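Local coordinates for phosphonomutase (Burkholderia cenocepacia J2315, PDB 4MG4), which is of unsettled function but belongs to the phosphoenolpyruvate phosphomutase family of TIM-barrel proteins, at residues G15-F18 and R19-R23; R40-D44 and A45-A49; M75-L78 and E79-R83; E106-A109 and M110-A114. All coordinates share one frame; numbering follows the deposited sequence.

Interaction 1: G15-F18 and R19-R23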
# COMPACT_ATOMS: atom_id res chain seq x y z
N GLY A 15 18.50 -1.75 -17.43
CA GLY A 15 19.72 -1.57 -16.64
C GLY A 15 20.62 -0.47 -17.23
O GLY A 15 21.20 0.37 -16.48
N ALA A 16 20.80 -0.50 -18.55
CA ALA A 16 21.61 0.52 -19.23
C ALA A 16 21.00 1.92 -19.06
O ALA A 16 21.74 2.89 -18.81
CB ALA A 16 21.79 0.19 -20.73
N ILE A 17 19.68 2.03 -19.20
CA ILE A 17 18.97 3.30 -19.03
C ILE A 17 19.21 3.80 -17.60
O ILE A 17 19.62 4.93 -17.38
CB ILE A 17 17.46 3.16 -19.31
CG1 ILE A 17 17.22 2.89 -20.81
CG2 ILE A 17 16.68 4.38 -18.83
CD1 ILE A 17 15.78 2.51 -21.19
N PHE A 18 18.97 2.94 -16.63
CA PHE A 18 19.17 3.31 -15.21
C PHE A 18 20.60 3.81 -14.93
O PHE A 18 20.81 4.87 -14.36
CB PHE A 18 18.81 2.14 -14.31
CG PHE A 18 18.80 2.47 -12.84
CD1 PHE A 18 17.78 3.27 -12.29
CD2 PHE A 18 19.76 1.99 -12.01
CE1 PHE A 18 17.74 3.51 -10.94
CE2 PHE A 18 19.73 2.23 -10.64
CZ PHE A 18 18.72 3.02 -10.10
N ARG A 19 21.59 3.07 -15.39
CA ARG A 19 22.99 3.48 -15.23
C ARG A 19 23.26 4.87 -15.83
O ARG A 19 23.92 5.72 -15.21
CB ARG A 19 23.88 2.41 -15.89
CG ARG A 19 25.36 2.66 -15.66
CD ARG A 19 26.23 1.61 -16.32
NE ARG A 19 25.94 0.32 -15.74
CZ ARG A 19 26.39 -0.13 -14.57
NH1 ARG A 19 27.20 0.57 -13.83
NH2 ARG A 19 25.99 -1.33 -14.12
N SER A 20 22.75 5.08 -17.05
CA SER A 20 22.95 6.34 -17.80
C SER A 20 22.36 7.58 -17.13
O SER A 20 22.77 8.72 -17.40
CB SER A 20 22.43 6.20 -19.23
OG SER A 20 21.02 6.40 -19.30
N LEU A 21 21.40 7.36 -16.26
CA LEU A 21 20.76 8.46 -15.55
C LEU A 21 21.54 8.98 -14.35
O LEU A 21 21.18 10.03 -13.79
CB LEU A 21 19.32 8.04 -15.11
CG LEU A 21 18.31 7.87 -16.27
CD1 LEU A 21 17.10 7.14 -15.74
CD2 LEU A 21 18.01 9.26 -16.83
N HIS A 22 22.59 8.28 -13.97
CA HIS A 22 23.47 8.76 -12.91
C HIS A 22 24.47 9.72 -13.47
O HIS A 22 25.49 9.31 -14.00
CB HIS A 22 24.19 7.58 -12.24
CG HIS A 22 23.27 6.66 -11.48
ND1 HIS A 22 22.42 5.77 -12.11
CD2 HIS A 22 23.12 6.43 -10.15
CE1 HIS A 22 21.74 5.10 -11.21
NE2 HIS A 22 22.15 5.46 -10.01
N ARG A 23 24.15 10.99 -13.39
CA ARG A 23 24.92 12.06 -14.04
C ARG A 23 25.20 13.16 -13.00
O ARG A 23 24.30 13.82 -12.53
CB ARG A 23 24.14 12.59 -15.24
CG ARG A 23 24.05 11.62 -16.42
CD ARG A 23 25.43 11.23 -17.02
NE ARG A 23 25.43 10.36 -18.22
CZ ARG A 23 25.68 9.06 -18.23
NH1 ARG A 23 25.92 8.41 -17.09
NH2 ARG A 23 25.71 8.36 -19.39
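His-22 turns an edge of its imidazole toward the phenyl ring of Phe-18 in a T-shaped pair, the two ring planes at 79°. CE1 of His-22 comes in over one face of the phenyl ring, displaced toward the rim, and lies 3.5 Å from CE2 of Phe-18. CG of Phe-18 stands anti to the backbone N (chi1 -172°), which sets the ring beside its own carbonyl and on the side of the turn that carries His-22.

The carbonyl oxygen of Phe-18 takes two bonds. ND1 of His-22 donates to Phe-18 O at 2.9 Å, and this oxygen lies near the imidazole plane, which helps to fix the rotation of the ring. Leu-21 N reaches Phe-18 O from the opposite face of the carbonyl plane, at 3.2 Å.

The contact spans the last turn of helix 11-20 and the residues that leave it toward strand 28-33, the first of the eight-stranded beta/alpha barrel. Leu-28 of that strand touches Phe-18, Leu-21 and His-22, while Phe-156 stacks on the imidazole and Arg-238 bonds to its NE2.

Another side-chain bond folds back on the helix, from Ser-20 OG to Ile-17 O at 2.8 Å. Ile-17 and Leu-21 run side by side, with CG2 of Ile-17 4.2 Å from CD1 of Leu-21. Arg-19 sends its guanidinium away from the turn to salt bridges with Asp-193 and Asp-154.

Interaction 2: R40-D44 and A45-A49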
# COMPACT_ATOMS: atom_id res chain seq x y z
N ARG A 40 2.65 2.44 -10.33
CA ARG A 40 1.90 2.99 -11.46
C ARG A 40 1.65 4.48 -11.34
O ARG A 40 1.85 5.25 -12.32
CB ARG A 40 0.58 2.23 -11.63
CG ARG A 40 -0.30 2.72 -12.78
CD ARG A 40 0.44 3.18 -14.02
NE ARG A 40 1.01 2.11 -14.83
CZ ARG A 40 1.90 2.28 -15.81
NH1 ARG A 40 2.37 3.50 -16.11
NH2 ARG A 40 2.34 1.23 -16.50
N VAL A 41 1.25 4.93 -10.16
CA VAL A 41 1.05 6.38 -9.92
C VAL A 41 2.32 7.20 -10.13
O VAL A 41 2.31 8.26 -10.79
CB VAL A 41 0.50 6.63 -8.52
CG1 VAL A 41 0.62 8.09 -8.10
CG2 VAL A 41 -0.94 6.14 -8.45
N VAL A 42 3.44 6.70 -9.61
CA VAL A 42 4.72 7.41 -9.76
C VAL A 42 5.18 7.43 -11.23
O VAL A 42 5.69 8.46 -11.71
CB VAL A 42 5.78 6.87 -8.79
CG1 VAL A 42 7.15 7.47 -9.08
CG2 VAL A 42 5.38 7.18 -7.35
N ALA A 43 5.06 6.30 -11.92
CA ALA A 43 5.39 6.24 -13.37
C ALA A 43 4.48 7.20 -14.17
O ALA A 43 4.95 7.96 -15.03
CB ALA A 43 5.21 4.86 -13.90
N ASP A 44 3.18 7.19 -13.87
CA ASP A 44 2.28 8.10 -14.59
C ASP A 44 2.54 9.56 -14.34
O ASP A 44 2.22 10.40 -15.20
CB ASP A 44 0.81 7.77 -14.28
CG ASP A 44 0.33 6.50 -14.94
OD1 ASP A 44 0.98 5.93 -15.83
OD2 ASP A 44 -0.76 6.03 -14.57
N ALA A 45 3.11 9.90 -13.20
CA ALA A 45 3.49 11.25 -12.85
C ALA A 45 4.82 11.73 -13.47
O ALA A 45 5.24 12.86 -13.23
CB ALA A 45 3.54 11.38 -11.36
N GLY A 46 5.47 10.85 -14.24
CA GLY A 46 6.60 11.22 -15.08
C GLY A 46 7.94 10.74 -14.61
O GLY A 46 8.99 11.18 -15.13
N ALA A 47 7.98 9.85 -13.63
CA ALA A 47 9.27 9.36 -13.17
C ALA A 47 10.00 8.65 -14.27
O ALA A 47 9.38 8.05 -15.18
CB ALA A 47 9.09 8.43 -12.02
N VAL A 48 11.33 8.68 -14.18
CA VAL A 48 12.16 8.01 -15.20
C VAL A 48 12.69 6.63 -14.75
O VAL A 48 13.16 5.84 -15.56
CB VAL A 48 13.33 8.93 -15.63
CG1 VAL A 48 12.75 10.16 -16.32
CG2 VAL A 48 14.16 9.37 -14.45
N ALA A 49 12.56 6.37 -13.47
CA ALA A 49 12.88 5.09 -12.90
C ALA A 49 12.14 5.00 -11.58
O ALA A 49 11.72 6.04 -11.05
CB ALA A 49 14.37 5.01 -12.66
O HOH W 1 7.18 7.68 -16.57
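The carboxylate of Asp-44, the residue joined to Ala-45 at the end of the helix, is met from above its plane by the guanidinium of Arg-40, one helical turn earlier. NH1 of Arg-40 bonds to OD1 of Asp-44 at 2.8 Å in a salt bridge, with the oxygen tilted 24° out of the guanidinium plane. NH2 of the same arginine makes a weak bond to Ala-84 O.

Beyond Asp-44, helix 36-44 closes in a Schellman motif. Gly-46 has a positive phi of 107°, and the chain turns back so that Ala-47 N bonds to Val-42 O at 3.3 Å and Gly-46 N to Ala-43 O at 3.0 Å. The methyl of Ala-47 then settles on CG1 of Val-42, 3.7 Å away, giving the turn an apolar side. Val-257 of the second subunit packs on Val-42 and Ala-45, which places the helix end beside the dimer interface.

A water donates to both Ala-43 O (2.7 Å) and Ala-47 O (2.6 Å), spanning the turn. Between the two Schellman bonds, the bond from Ala-45 N to Val-41 O and this water, the carbonyls of Val-41, Val-42 and Ala-43 find donors although no further helix follows to supply them.

Interaction 3: M75-L78 and E79-R83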
# COMPACT_ATOMS: atom_id res chain seq x y z
N MET A 75 10.59 -10.10 -2.15
CA MET A 75 10.75 -10.40 -3.56
C MET A 75 9.41 -10.46 -4.26
O MET A 75 9.31 -10.08 -5.42
CB MET A 75 11.55 -11.70 -3.75
CG MET A 75 12.97 -11.66 -3.19
SD MET A 75 14.01 -10.60 -4.24
CE MET A 75 15.46 -10.52 -3.20
N GLU A 76 8.38 -10.91 -3.57
CA GLU A 76 7.05 -10.97 -4.16
C GLU A 76 6.56 -9.56 -4.44
O GLU A 76 6.04 -9.26 -5.52
CB GLU A 76 6.09 -11.71 -3.21
CG GLU A 76 4.67 -11.77 -3.74
CD GLU A 76 3.68 -12.29 -2.70
OE1 GLU A 76 4.07 -13.12 -1.81
OE2 GLU A 76 2.49 -11.86 -2.77
N VAL A 77 6.77 -8.67 -3.46
CA VAL A 77 6.41 -7.27 -3.62
C VAL A 77 7.15 -6.65 -4.80
O VAL A 77 6.56 -5.98 -5.65
CB VAL A 77 6.71 -6.49 -2.32
CG1 VAL A 77 6.54 -4.99 -2.58
CG2 VAL A 77 5.76 -6.95 -1.22
N LEU A 78 8.46 -6.88 -4.84
CA LEU A 78 9.29 -6.46 -5.96
C LEU A 78 8.78 -6.91 -7.31
O LEU A 78 8.70 -6.12 -8.22
CB LEU A 78 10.74 -6.93 -5.77
CG LEU A 78 11.72 -6.59 -6.87
CD1 LEU A 78 11.80 -5.08 -7.05
CD2 LEU A 78 13.11 -7.16 -6.56
N GLU A 79 8.43 -8.17 -7.46
CA GLU A 79 7.90 -8.66 -8.74
C GLU A 79 6.65 -7.92 -9.14
O GLU A 79 6.49 -7.61 -10.31
CB GLU A 79 7.64 -10.19 -8.71
CG GLU A 79 8.89 -11.02 -8.54
CD GLU A 79 8.63 -12.53 -8.52
OE1 GLU A 79 7.46 -13.00 -8.54
OE2 GLU A 79 9.63 -13.23 -8.37
N ARG A 80 5.74 -7.67 -8.19
CA ARG A 80 4.49 -6.95 -8.53
C ARG A 80 4.78 -5.54 -8.98
O ARG A 80 4.15 -5.02 -9.92
CB ARG A 80 3.50 -6.94 -7.38
CG ARG A 80 2.94 -8.31 -7.06
CD ARG A 80 1.85 -8.20 -6.00
NE ARG A 80 1.50 -9.54 -5.52
CZ ARG A 80 0.84 -10.43 -6.27
NH1 ARG A 80 0.47 -10.13 -7.52
NH2 ARG A 80 0.57 -11.63 -5.77
N ILE A 81 5.76 -4.90 -8.33
CA ILE A 81 6.21 -3.57 -8.71
C ILE A 81 6.84 -3.58 -10.10
O ILE A 81 6.48 -2.74 -10.95
CB ILE A 81 7.19 -2.98 -7.68
CG1 ILE A 81 6.43 -2.62 -6.39
CG2 ILE A 81 7.93 -1.76 -8.24
CD1 ILE A 81 7.28 -2.34 -5.16
N VAL A 82 7.71 -4.54 -10.36
CA VAL A 82 8.39 -4.63 -11.63
C VAL A 82 7.40 -4.80 -12.77
O VAL A 82 7.53 -4.16 -13.79
CB VAL A 82 9.45 -5.76 -11.63
CG1 VAL A 82 9.91 -6.09 -13.05
CG2 VAL A 82 10.63 -5.34 -10.77
N ARG A 83 6.42 -5.66 -12.61
CA ARG A 83 5.51 -5.89 -13.71
C ARG A 83 4.46 -4.79 -13.93
O ARG A 83 3.84 -4.74 -14.97
CB ARG A 83 4.96 -7.31 -13.64
CG ARG A 83 3.84 -7.55 -12.72
CD ARG A 83 3.41 -9.00 -12.98
NE ARG A 83 2.64 -9.57 -11.89
CZ ARG A 83 3.09 -10.48 -11.02
NH1 ARG A 83 4.34 -10.93 -11.07
NH2 ARG A 83 2.26 -10.93 -10.09
O HOH W 2 2.82 -8.84 -2.66
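Val-77 lays its CG1 alongside CD1 of Ile-81, 3.8 Å away, the two branched side chains running next to each other and pointing the same way from successive turns. In Val-77, CG1 is the branch anti to the backbone N (chi1 171°), and this carries it along the helix toward Ile-81. Leu-78 and Val-82 repeat the four-residue spacing at a different angle: their side chains cross obliquely, and CD1 of Leu-78 touches CG2 of Val-82 at 3.9 Å. CG2 of Val-82 also lies against Leu-78 O, so this methyl covers the backbone as well as the leucine.

The residues belong to helix 71-84, one of the outer helices of the TIM barrel. Leu-78, Ile-81 and Val-82 pack on Val-89 of strand 89-92, the strand that follows the helix, and Leu-78 reaches Val-91 too, while Val-77 touches Met-69 in a loop.

Charged groups occupy another side of the same turns. Glu-76 and Arg-80 extend side by side, with OE2 of Glu-76 at the edge of the guanidinium and 3.6 Å from NH2 of Arg-80, a long salt bridge. The carboxylate and guanidinium planes stand 75° apart, so the two groups do not pair flat against each other. A water fills in the link: it accepts from NE of Arg-80 at 3.2 Å and donates to OE2 of Glu-76 at 3.0 Å. Beneath this pair Arg-80 N bonds to Glu-76 O at 3.1 Å, and the backbone bonds continue with Ile-81 N to Val-77 O at 3.0 Å.

Interaction 4: E106-A109 and M110-A114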
# COMPACT_ATOMS: atom_id res chain seq x y z
N GLU A 106 23.24 -14.69 -3.17
CA GLU A 106 21.93 -15.32 -3.45
C GLU A 106 20.82 -14.25 -3.46
O GLU A 106 19.97 -14.22 -4.31
CB GLU A 106 21.59 -16.41 -2.44
CG GLU A 106 20.22 -17.06 -2.64
CD GLU A 106 19.96 -18.25 -1.69
OE1 GLU A 106 20.80 -19.14 -1.57
OE2 GLU A 106 18.88 -18.30 -1.07
N THR A 107 20.84 -13.36 -2.51
CA THR A 107 19.85 -12.28 -2.45
C THR A 107 19.87 -11.44 -3.73
O THR A 107 18.85 -11.11 -4.31
CB THR A 107 20.07 -11.42 -1.20
OG1 THR A 107 19.85 -12.22 -0.02
CG2 THR A 107 19.12 -10.21 -1.16
N ILE A 108 21.06 -11.00 -4.15
CA ILE A 108 21.17 -10.22 -5.36
C ILE A 108 20.68 -11.02 -6.56
O ILE A 108 19.95 -10.53 -7.42
CB ILE A 108 22.64 -9.82 -5.61
CG1 ILE A 108 23.08 -8.93 -4.49
CG2 ILE A 108 22.87 -9.36 -7.06
CD1 ILE A 108 22.56 -7.63 -4.61
N ALA A 109 21.07 -12.28 -6.64
CA ALA A 109 20.64 -13.12 -7.74
C ALA A 109 19.15 -13.24 -7.74
O ALA A 109 18.55 -13.23 -8.81
CB ALA A 109 21.28 -14.53 -7.68
N MET A 110 18.52 -13.36 -6.58
CA MET A 110 17.06 -13.39 -6.52
C MET A 110 16.42 -12.06 -6.96
O MET A 110 15.38 -12.07 -7.61
CB MET A 110 16.60 -13.81 -5.15
CG MET A 110 17.15 -15.17 -4.87
SD MET A 110 16.11 -16.45 -5.58
CE MET A 110 16.02 -16.67 -7.31
N SER A 111 17.06 -10.93 -6.64
CA SER A 111 16.53 -9.64 -7.06
C SER A 111 16.52 -9.53 -8.56
O SER A 111 15.61 -8.94 -9.13
CB SER A 111 17.30 -8.47 -6.42
OG SER A 111 18.56 -8.26 -7.07
N ILE A 112 17.52 -10.11 -9.22
CA ILE A 112 17.65 -10.09 -10.67
C ILE A 112 16.56 -10.96 -11.30
O ILE A 112 15.89 -10.55 -12.27
CB ILE A 112 19.07 -10.55 -11.08
CG1 ILE A 112 20.09 -9.43 -10.71
CG2 ILE A 112 19.12 -10.81 -12.55
CD1 ILE A 112 21.53 -9.83 -10.73
N ARG A 113 16.37 -12.14 -10.71
CA ARG A 113 15.29 -13.06 -11.12
C ARG A 113 13.91 -12.40 -10.99
O ARG A 113 13.03 -12.62 -11.86
CB ARG A 113 15.36 -14.38 -10.34
CG ARG A 113 16.62 -15.10 -10.72
CD ARG A 113 16.92 -16.21 -9.73
NE ARG A 113 18.20 -16.81 -9.99
CZ ARG A 113 19.10 -17.18 -9.10
NH1 ARG A 113 18.89 -17.13 -7.79
NH2 ARG A 113 20.25 -17.68 -9.56
N ALA A 114 13.74 -11.56 -9.96
CA ALA A 114 12.52 -10.78 -9.72
C ALA A 114 12.34 -9.57 -10.67
O ALA A 114 11.26 -9.03 -10.76
CB ALA A 114 12.49 -10.33 -8.25
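Helix 101-113 is the crossover of the beta-alpha-beta unit formed with strands 89-92 and 118-122 of the TIM barrel, and residues 106-113 make up its last turns. Ile-108 and Ser-111 meet here through a buried hydroxyl: OG of Ser-111 donates to Ile-108 O at 2.7 Å, in the carbonyl plane and on a lone pair. A chi1 of 77° sets OG between the backbone N and the carbonyl carbon of its own residue, bent back toward the preceding turn. Ile-108 O also accepts the regular helical bond from Ile-112 N at 3.1 Å, so two donors share it. Tyr-155 OH is a further partner of Ser-111 OG and ties this side of the helix to the loop before strand 156-160.

Next to the hydroxyl lies an apolar patch. CG2 of Ile-108 touches CD1 of Ile-112 at 3.9 Å, and both isoleucines pack on helix 134-150, Ile-108 against Ala-144 and Ala-147, Ile-112 against Ala-148. At the start of the segment, polar side chains are held from outside: Glu-106 forms a salt bridge with Arg-71, and Thr-107 OG1 bonds to Gly-96 O and to Arg-71.

On the more exposed side Arg-113 folds back along the helix. Its chain, extended from CG to NE, passes over Ala-109 O, with CG of Arg-113 3.3 Å from that oxygen, and Arg-113 N bonds to the same atom at 3.1 Å. The guanidinium thus lies with one face over the methyl of Ala-109, toward the rim of the group, and NH1 of Arg-113 comes to 3.5 Å from Ala-109 CB.

How the interactions relate
Interactions 1, 3 and 4 are partly buried helix turns, whereas interaction 2 is a surface contact and lies beside the second subunit. Interactions 3 and 4 belong to neighbouring helices that pack directly: Leu-78 CD2 lies 3.6 Å from Ala-114 CB, and Met-75 CE 3.6 Å from Thr-107 O. Interaction 1 touches interaction 2 through Phe-18 on Ala-49 and Leu-21 on Val-48, which brings the end of helix 11-20 against the loop between helix 36-44 and strand 50-52. A serine hydroxyl bonded to a carbonyl three residues back recurs in interactions 1 and 4, and in interaction 4 it is also bonded to Tyr-155. Arginine-carboxylate pairs of four-residue spacing mark interactions 2 and 3, and only interaction 1 has an aromatic pair.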